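Local coordinates for protein N-acetylglucosamine 2-epimerase (Xylella fastidiosa, PDB 3GT5) that probably isomerises or epimerises sugars, like other enzymes of the N-acylglucosamine 2-epimerase type, at residues A[203-208]-A[251-256]; A[275-280]-A[317-322]. All blocks are in the same frame, centred on the assembly; numbering follows the deposited sequence.

Contact 1: A[203-208]-A[251-256]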
ATOM      1  N   ASP A 203      -3.825  10.105  13.748  1.00 15.62           N
ATOM      2  CA  ASP A 203      -4.553  10.344  14.970  1.00 17.38           C
ATOM      3  C   ASP A 203      -6.057  10.099  14.774  1.00 16.64           C
ATOM      4  O   ASP A 203      -6.700   9.356  15.555  1.00 16.96           O
ATOM      5  CB  ASP A 203      -4.319  11.762  15.411  1.00 18.07           C
ATOM      6  CG  ASP A 203      -5.237  12.150  16.568  1.00 25.46           C
ATOM      7  OD1 ASP A 203      -5.245  11.445  17.575  1.00 25.06           O
ATOM      8  OD2 ASP A 203      -6.040  13.115  16.400  1.00 36.33           O
ATOM      9  N   ARG A 204      -6.600  10.671  13.716  1.00 15.89           N
ATOM     10  CA  ARG A 204      -8.051  10.569  13.464  1.00 16.93           C
ATOM     11  C   ARG A 204      -8.452   9.116  13.214  1.00 16.92           C
ATOM     12  O   ARG A 204      -9.460   8.636  13.755  1.00 17.48           O
ATOM     13  CB  ARG A 204      -8.478  11.444  12.297  1.00 16.74           C
ATOM     14  CG  ARG A 204      -8.344  12.934  12.523  1.00 20.24           C
ATOM     15  CD  ARG A 204      -9.083  13.448  13.738  1.00 24.17           C
ATOM     16  NE  ARG A 204      -8.962  14.918  13.734  1.00 27.86           N
ATOM     17  CZ  ARG A 204      -7.925  15.583  14.235  1.00 28.95           C
ATOM     18  NH1 ARG A 204      -6.953  14.926  14.842  1.00 31.78           N
ATOM     19  NH2 ARG A 204      -7.865  16.920  14.154  1.00 28.12           N
ATOM     20  N   ILE A 205      -7.689   8.411  12.404  1.00 15.57           N
ATOM     21  CA  ILE A 205      -8.051   6.994  12.116  1.00 16.19           C
ATOM     22  C   ILE A 205      -7.739   6.044  13.306  1.00 16.78           C
ATOM     23  O   ILE A 205      -8.601   5.240  13.733  1.00 15.98           O
ATOM     24  CB  ILE A 205      -7.355   6.482  10.842  1.00 15.90           C
ATOM     25  CG1 ILE A 205      -7.769   7.280   9.596  1.00 16.16           C
ATOM     26  CG2 ILE A 205      -7.633   4.948  10.621  1.00 17.36           C
ATOM     27  CD1 ILE A 205      -9.298   7.214   9.172  1.00 19.30           C
ATOM     28  N   THR A 206      -6.494   6.017  13.778  1.00 15.69           N
ATOM     29  CA  THR A 206      -6.076   4.965  14.718  1.00 16.73           C
ATOM     30  C   THR A 206      -6.516   5.237  16.171  1.00 17.07           C
ATOM     31  O   THR A 206      -6.479   4.343  16.950  1.00 17.71           O
ATOM     32  CB  THR A 206      -4.580   4.647  14.670  1.00 16.74           C
ATOM     33  OG1 THR A 206      -3.848   5.763  15.250  1.00 16.48           O
ATOM     34  CG2 THR A 206      -4.132   4.364  13.247  1.00 16.97           C
ATOM     35  N   ARG A 207      -6.933   6.468  16.485  1.00 17.90           N
ATOM     36  CA  ARG A 207      -7.477   6.803  17.795  1.00 18.53           C
ATOM     37  C   ARG A 207      -8.964   7.079  17.729  1.00 18.57           C
ATOM     38  O   ARG A 207      -9.738   6.262  18.253  1.00 19.33           O
ATOM     39  CB  ARG A 207      -6.691   7.929  18.462  1.00 18.30           C
ATOM     40  CG  ARG A 207      -5.239   7.530  18.681  1.00 19.09           C
ATOM     41  CD  ARG A 207      -4.622   8.185  19.930  1.00 20.95           C
ATOM     42  NE  ARG A 207      -4.440   9.590  19.692  1.00 21.99           N
ATOM     43  CZ  ARG A 207      -3.893  10.441  20.553  1.00 22.71           C
ATOM     44  NH1 ARG A 207      -3.756  11.703  20.194  1.00 22.89           N
ATOM     45  NH2 ARG A 207      -3.521  10.049  21.767  1.00 23.55           N
ATOM     46  N   ARG A 208      -9.389   8.172  17.098  1.00 18.70           N
ATOM     47  CA  ARG A 208     -10.819   8.494  17.092  1.00 17.99           C
ATOM     48  C   ARG A 208     -11.696   7.441  16.428  1.00 18.58           C
ATOM     49  O   ARG A 208     -12.683   6.996  17.027  1.00 18.95           O
ATOM     50  CB  ARG A 208     -11.077   9.826  16.433  1.00 18.66           C
ATOM     51  CG  ARG A 208     -12.436  10.372  16.782  1.00 22.53           C
ATOM     52  CD  ARG A 208     -12.677  11.670  15.997  1.00 27.19           C
ATOM     53  NE  ARG A 208     -12.695  11.475  14.534  1.00 29.88           N
ATOM     54  CZ  ARG A 208     -12.604  12.461  13.631  1.00 32.56           C
ATOM     55  NH1 ARG A 208     -12.493  13.736  14.027  1.00 32.88           N
ATOM     56  NH2 ARG A 208     -12.612  12.189  12.329  1.00 30.83           N
ATOM     57  N   THR A 251      -2.035  -3.949  10.847  1.00 15.37           N
ATOM     58  CA  THR A 251      -0.575  -4.040  10.882  1.00 14.58           C
ATOM     59  C   THR A 251       0.073  -2.959  10.023  1.00 15.17           C
ATOM     60  O   THR A 251       1.113  -2.398  10.400  1.00 16.07           O
ATOM     61  CB  THR A 251      -0.062  -5.433  10.557  1.00 13.26           C
ATOM     62  OG1 THR A 251      -0.361  -5.756   9.186  1.00 16.39           O
ATOM     63  CG2 THR A 251      -0.713  -6.460  11.562  1.00 14.00           C
ATOM     64  N   GLU A 252      -0.537  -2.658   8.883  1.00 14.71           N
ATOM     65  CA  GLU A 252      -0.050  -1.557   8.044  1.00 15.50           C
ATOM     66  C   GLU A 252      -0.081  -0.252   8.806  1.00 15.36           C
ATOM     67  O   GLU A 252       0.863   0.540   8.714  1.00 14.28           O
ATOM     68  CB  GLU A 252      -0.885  -1.453   6.782  1.00 15.43           C
ATOM     69  CG  GLU A 252      -0.409  -0.435   5.760  1.00 19.75           C
ATOM     70  CD  GLU A 252      -0.956  -0.654   4.343  1.00 22.33           C
ATOM     71  OE1 GLU A 252      -1.790  -1.586   4.067  1.00 25.93           O
ATOM     72  OE2 GLU A 252      -0.570   0.126   3.439  1.00 28.35           O
ATOM     73  N   TRP A 253      -1.151   0.007   9.545  1.00 15.52           N
ATOM     74  CA  TRP A 253      -1.177   1.208  10.404  1.00 15.49           C
ATOM     75  C   TRP A 253      -0.087   1.162  11.486  1.00 15.75           C
ATOM     76  O   TRP A 253       0.536   2.192  11.809  1.00 16.19           O
ATOM     77  CB  TRP A 253      -2.552   1.382  11.046  1.00 16.20           C
ATOM     78  CG  TRP A 253      -3.486   2.207  10.258  1.00 15.93           C
ATOM     79  CD1 TRP A 253      -4.653   1.807   9.661  1.00 16.76           C
ATOM     80  CD2 TRP A 253      -3.333   3.596   9.950  1.00 15.98           C
ATOM     81  NE1 TRP A 253      -5.229   2.856   9.003  1.00 19.18           N
ATOM     82  CE2 TRP A 253      -4.457   3.977   9.187  1.00 15.83           C
ATOM     83  CE3 TRP A 253      -2.347   4.558  10.255  1.00 16.43           C
ATOM     84  CZ2 TRP A 253      -4.633   5.293   8.687  1.00 15.24           C
ATOM     85  CZ3 TRP A 253      -2.531   5.867   9.768  1.00 17.15           C
ATOM     86  CH2 TRP A 253      -3.669   6.219   9.022  1.00 15.82           C
ATOM     87  N   ALA A 254       0.138  -0.008  12.086  1.00 15.26           N
ATOM     88  CA  ALA A 254       1.186  -0.151  13.083  1.00 15.38           C
ATOM     89  C   ALA A 254       2.539   0.275  12.494  1.00 16.01           C
ATOM     90  O   ALA A 254       3.317   1.012  13.146  1.00 16.28           O
ATOM     91  CB  ALA A 254       1.258  -1.562  13.634  1.00 14.72           C
ATOM     92  N   LYS A 255       2.802  -0.143  11.266  1.00 16.41           N
ATOM     93  CA  LYS A 255       4.012   0.259  10.544  1.00 16.31           C
ATOM     94  C   LYS A 255       4.063   1.776  10.321  1.00 14.81           C
ATOM     95  O   LYS A 255       5.091   2.431  10.582  1.00 16.13           O
ATOM     96  CB  LYS A 255       4.079  -0.489   9.220  1.00 16.78           C
ATOM     97  CG  LYS A 255       5.353  -0.246   8.380  1.00 18.81           C
ATOM     98  CD  LYS A 255       5.180  -0.577   6.896  1.00 22.49           C
ATOM     99  CE  LYS A 255       4.304   0.413   6.190  1.00 22.70           C
ATOM    100  NZ  LYS A 255       3.926  -0.086   4.900  1.00 26.24           N
ATOM    101  N   LEU A 256       2.969   2.341   9.829  1.00 14.53           N
ATOM    102  CA  LEU A 256       2.934   3.784   9.598  1.00 15.59           C
ATOM    103  C   LEU A 256       3.128   4.584  10.886  1.00 15.64           C
ATOM    104  O   LEU A 256       3.821   5.625  10.883  1.00 15.71           O
ATOM    105  CB  LEU A 256       1.633   4.194   8.911  1.00 15.96           C
ATOM    106  CG  LEU A 256       1.409   3.665   7.507  1.00 16.59           C
ATOM    107  CD1 LEU A 256      -0.000   4.123   7.092  1.00 18.11           C
ATOM    108  CD2 LEU A 256       2.504   4.102   6.434  1.00 17.87           C
TER

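Contact 2: A[275-280]-A[317-322]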
ATOM      1  N   SER A 275      -1.109  -2.107  20.170  1.00 20.46           N
ATOM      2  CA  SER A 275      -2.508  -2.553  20.357  1.00 21.49           C
ATOM      3  C   SER A 275      -3.094  -3.067  19.033  1.00 21.88           C
ATOM      4  O   SER A 275      -3.800  -4.093  19.001  1.00 21.34           O
ATOM      5  CB  SER A 275      -3.400  -1.447  20.975  1.00 21.90           C
ATOM      6  OG  SER A 275      -3.778  -0.421  20.023  1.00 25.02           O
ATOM      7  N   LEU A 276      -2.810  -2.358  17.935  1.00 18.92           N
ATOM      8  CA  LEU A 276      -3.344  -2.754  16.642  1.00 18.99           C
ATOM      9  C   LEU A 276      -2.735  -4.083  16.165  1.00 19.53           C
ATOM     10  O   LEU A 276      -3.444  -5.005  15.685  1.00 18.52           O
ATOM     11  CB  LEU A 276      -3.059  -1.678  15.586  1.00 18.36           C
ATOM     12  CG  LEU A 276      -3.856  -0.371  15.811  1.00 17.25           C
ATOM     13  CD1 LEU A 276      -3.459   0.745  14.807  1.00 18.52           C
ATOM     14  CD2 LEU A 276      -5.400  -0.612  15.757  1.00 20.58           C
ATOM     15  N   PHE A 277      -1.414  -4.152  16.269  1.00 18.99           N
ATOM     16  CA  PHE A 277      -0.690  -5.321  15.766  1.00 18.47           C
ATOM     17  C   PHE A 277      -1.076  -6.579  16.601  1.00 18.95           C
ATOM     18  O   PHE A 277      -1.424  -7.616  16.018  1.00 19.10           O
ATOM     19  CB  PHE A 277       0.803  -5.093  15.809  1.00 19.05           C
ATOM     20  CG  PHE A 277       1.615  -6.286  15.340  1.00 18.09           C
ATOM     21  CD1 PHE A 277       2.114  -6.317  14.062  1.00 19.04           C
ATOM     22  CD2 PHE A 277       1.863  -7.365  16.170  1.00 18.57           C
ATOM     23  CE1 PHE A 277       2.848  -7.385  13.579  1.00 19.38           C
ATOM     24  CE2 PHE A 277       2.612  -8.458  15.694  1.00 17.87           C
ATOM     25  CZ  PHE A 277       3.100  -8.456  14.404  1.00 18.33           C
ATOM     26  N   ASP A 278      -1.051  -6.459  17.924  1.00 20.17           N
ATOM     27  CA  ASP A 278      -1.181  -7.629  18.832  1.00 20.98           C
ATOM     28  C   ASP A 278      -2.549  -8.246  18.640  1.00 20.95           C
ATOM     29  O   ASP A 278      -2.668  -9.459  18.489  1.00 20.70           O
ATOM     30  CB  ASP A 278      -0.994  -7.257  20.317  1.00 22.62           C
ATOM     31  CG  ASP A 278       0.429  -6.758  20.663  1.00 23.95           C
ATOM     32  OD1 ASP A 278       1.373  -6.807  19.828  1.00 24.52           O
ATOM     33  OD2 ASP A 278       0.577  -6.264  21.809  1.00 25.71           O
ATOM     34  N   VAL A 279      -3.583  -7.417  18.636  1.00 19.63           N
ATOM     35  CA  VAL A 279      -4.942  -7.900  18.434  1.00 21.11           C
ATOM     36  C   VAL A 279      -5.149  -8.483  17.050  1.00 20.22           C
ATOM     37  O   VAL A 279      -5.723  -9.587  16.921  1.00 21.33           O
ATOM     38  CB  VAL A 279      -5.979  -6.782  18.687  1.00 21.25           C
ATOM     39  CG1 VAL A 279      -7.376  -7.237  18.252  1.00 22.29           C
ATOM     40  CG2 VAL A 279      -5.932  -6.396  20.147  1.00 22.58           C
ATOM     41  N   ALA A 280      -4.669  -7.792  16.018  1.00 20.18           N
ATOM     42  CA  ALA A 280      -4.839  -8.253  14.627  1.00 19.35           C
ATOM     43  C   ALA A 280      -4.235  -9.630  14.383  1.00 19.75           C
ATOM     44  O   ALA A 280      -4.871 -10.497  13.759  1.00 20.32           O
ATOM     45  CB  ALA A 280      -4.251  -7.216  13.620  1.00 19.77           C
ATOM     46  N   ALA A 317       6.650  -6.237   8.053  1.00 17.16           N
ATOM     47  CA  ALA A 317       7.322  -4.937   8.120  1.00 16.13           C
ATOM     48  C   ALA A 317       7.007  -4.286   9.462  1.00 16.21           C
ATOM     49  O   ALA A 317       7.926  -3.797  10.168  1.00 15.85           O
ATOM     50  CB  ALA A 317       6.880  -4.039   6.920  1.00 16.57           C
ATOM     51  N   ALA A 318       5.728  -4.321   9.863  1.00 15.79           N
ATOM     52  CA  ALA A 318       5.319  -3.840  11.171  1.00 16.47           C
ATOM     53  C   ALA A 318       6.065  -4.568  12.317  1.00 17.17           C
ATOM     54  O   ALA A 318       6.520  -3.928  13.219  1.00 15.99           O
ATOM     55  CB  ALA A 318       3.797  -3.973  11.340  1.00 16.39           C
ATOM     56  N   ALA A 319       6.187  -5.897  12.231  1.00 16.56           N
ATOM     57  CA  ALA A 319       6.844  -6.697  13.281  1.00 18.09           C
ATOM     58  C   ALA A 319       8.298  -6.288  13.443  1.00 18.28           C
ATOM     59  O   ALA A 319       8.755  -6.131  14.561  1.00 19.37           O
ATOM     60  CB  ALA A 319       6.711  -8.196  12.978  1.00 18.44           C
ATOM     61  N   ALA A 320       9.002  -6.059  12.353  1.00 17.99           N
ATOM     62  CA  ALA A 320      10.401  -5.620  12.406  1.00 19.11           C
ATOM     63  C   ALA A 320      10.522  -4.230  13.083  1.00 19.64           C
ATOM     64  O   ALA A 320      11.397  -4.016  13.958  1.00 19.03           O
ATOM     65  CB  ALA A 320      11.040  -5.648  10.950  1.00 18.62           C
ATOM     66  N   LEU A 321       9.669  -3.274  12.666  1.00 19.73           N
ATOM     67  CA  LEU A 321       9.678  -1.949  13.297  1.00 19.38           C
ATOM     68  C   LEU A 321       9.333  -1.999  14.818  1.00 19.88           C
ATOM     69  O   LEU A 321       9.982  -1.329  15.610  1.00 20.00           O
ATOM     70  CB  LEU A 321       8.808  -0.945  12.527  1.00 19.76           C
ATOM     71  CG  LEU A 321       9.219  -0.586  11.087  1.00 22.60           C
ATOM     72  CD1 LEU A 321       8.452   0.620  10.544  1.00 23.34           C
ATOM     73  CD2 LEU A 321      10.649  -0.313  10.999  1.00 24.79           C
ATOM     74  N   LEU A 322       8.348  -2.814  15.199  1.00 18.38           N
ATOM     75  CA  LEU A 322       7.918  -2.961  16.584  1.00 20.24           C
ATOM     76  C   LEU A 322       9.020  -3.604  17.397  1.00 20.48           C
ATOM     77  O   LEU A 322       9.287  -3.147  18.494  1.00 21.57           O
ATOM     78  CB  LEU A 322       6.664  -3.813  16.675  1.00 20.57           C
ATOM     79  CG  LEU A 322       5.416  -3.031  16.237  1.00 21.24           C
ATOM     80  CD1 LEU A 322       4.269  -3.942  15.789  1.00 20.16           C
ATOM     81  CD2 LEU A 322       5.004  -2.143  17.418  1.00 22.40           C
TER

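Contact 1: A[203-208]-A[251-256]
Trp253 reaches from one helix into the side of another, where Thr206 and Ile205 receive its indole ring. The tight part of the contact is the methyl of Thr206: CG2 sits over one face of the indole, 3.5 Å from Trp253 CD2. Leu256 CD1, from the tryptophan's own helix, lies against the opposite face, so the ring is held between two aliphatic groups. Ile205 meets the ring obliquely, its CG2 3.6 Å from Trp253 CZ2; chi1 of -62° sets CG1 beside the backbone N and leaves CG2 anti to it, and CB and CG1 follow close behind CG2. No hydrogen bond crosses between the two segments. Trp253 NE1 instead donates to Gln172, and Thr206 OG1 bonds to Ala202 O one turn back in its helix.

The outer side of 203-208 is polar and partly exposed. There Arg207 grips Asp203 OD1 side-on in a salt bridge, its NE 2.9 Å from that oxygen, while Arg204 NH1 adds a second to Asp203 OD2 whose hydrogen bond is weak and bent.

Segments 203-208 (helix 192-211) and 251-256 (helix 247-263) thus meet through one aromatic side chain. Leu276 of helix 269-284 touches Thr206 and Trp253, Met176 and Cys179 of helix 172-189 pack on Trp253, and Leu155 of strand 155-160 touches Ile205.

Contact 2: A[275-280]-A[317-322]
Between 275-280 and 317-322 the contact is apolar throughout, and Phe277 supplies all of it from the first helix. The closest aliphatic approach is that of Leu322, whose CD1 lies 3.6 Å from Phe277 CG and also touches CB and CD1, at the root of the ring. Farther out, two alanine methyls meet the ring: Ala318 CB stands 4.0 Å from Phe277 CD1, and Ala319 CB is 3.9 Å from Phe277 CZ. All three groups approach obliquely. Phe277 CG is anti to the backbone N (chi1 178°), which extends the ring across to the other helix; the short alanine side chains let it come near the backbone, with Phe277 CE1 3.9 Å from Ala319 N.

Aromatic interactions come from beyond the two segments, for Phe277 also packs edge-to-face with Tyr331 and with Trp334 of helix 329-346. Polar bonding lies to one side of the apolar patch: Asp278 OD1 is hydrogen-bonded to Tyr331 OH, so the same tyrosine serves two successive residues of 275-280.

The segment axes approach no closer than 11.2 Å and run at 128° to each other, a wide separation spanned by a large side chain meeting small ones. Such packing between neighbouring helices is in keeping with the (alpha/alpha)6 barrel known for the N-acylglucosamine 2-epimerase family.

Both contacts are buried and apolar, and each shows one large aromatic side chain bridging two helices: an indole in contact 1, a phenyl ring in contact 2. They differ in what surrounds the ring. In contact 1 the aromatic residue has a polar atom satisfied by a third helix, and a salt-bridge network borders the outer side of 203-208; across contact 2 the ring meets chiefly methyl groups. The two do not share a helix, yet they abut: Thr251 CG2 lies 3.8 Å from Phe277 CD1, and Thr251 O touches Ala318 CB. Helix 247-263 therefore packs against both helices of contact 2, and helix 269-284 follows it directly in the chain.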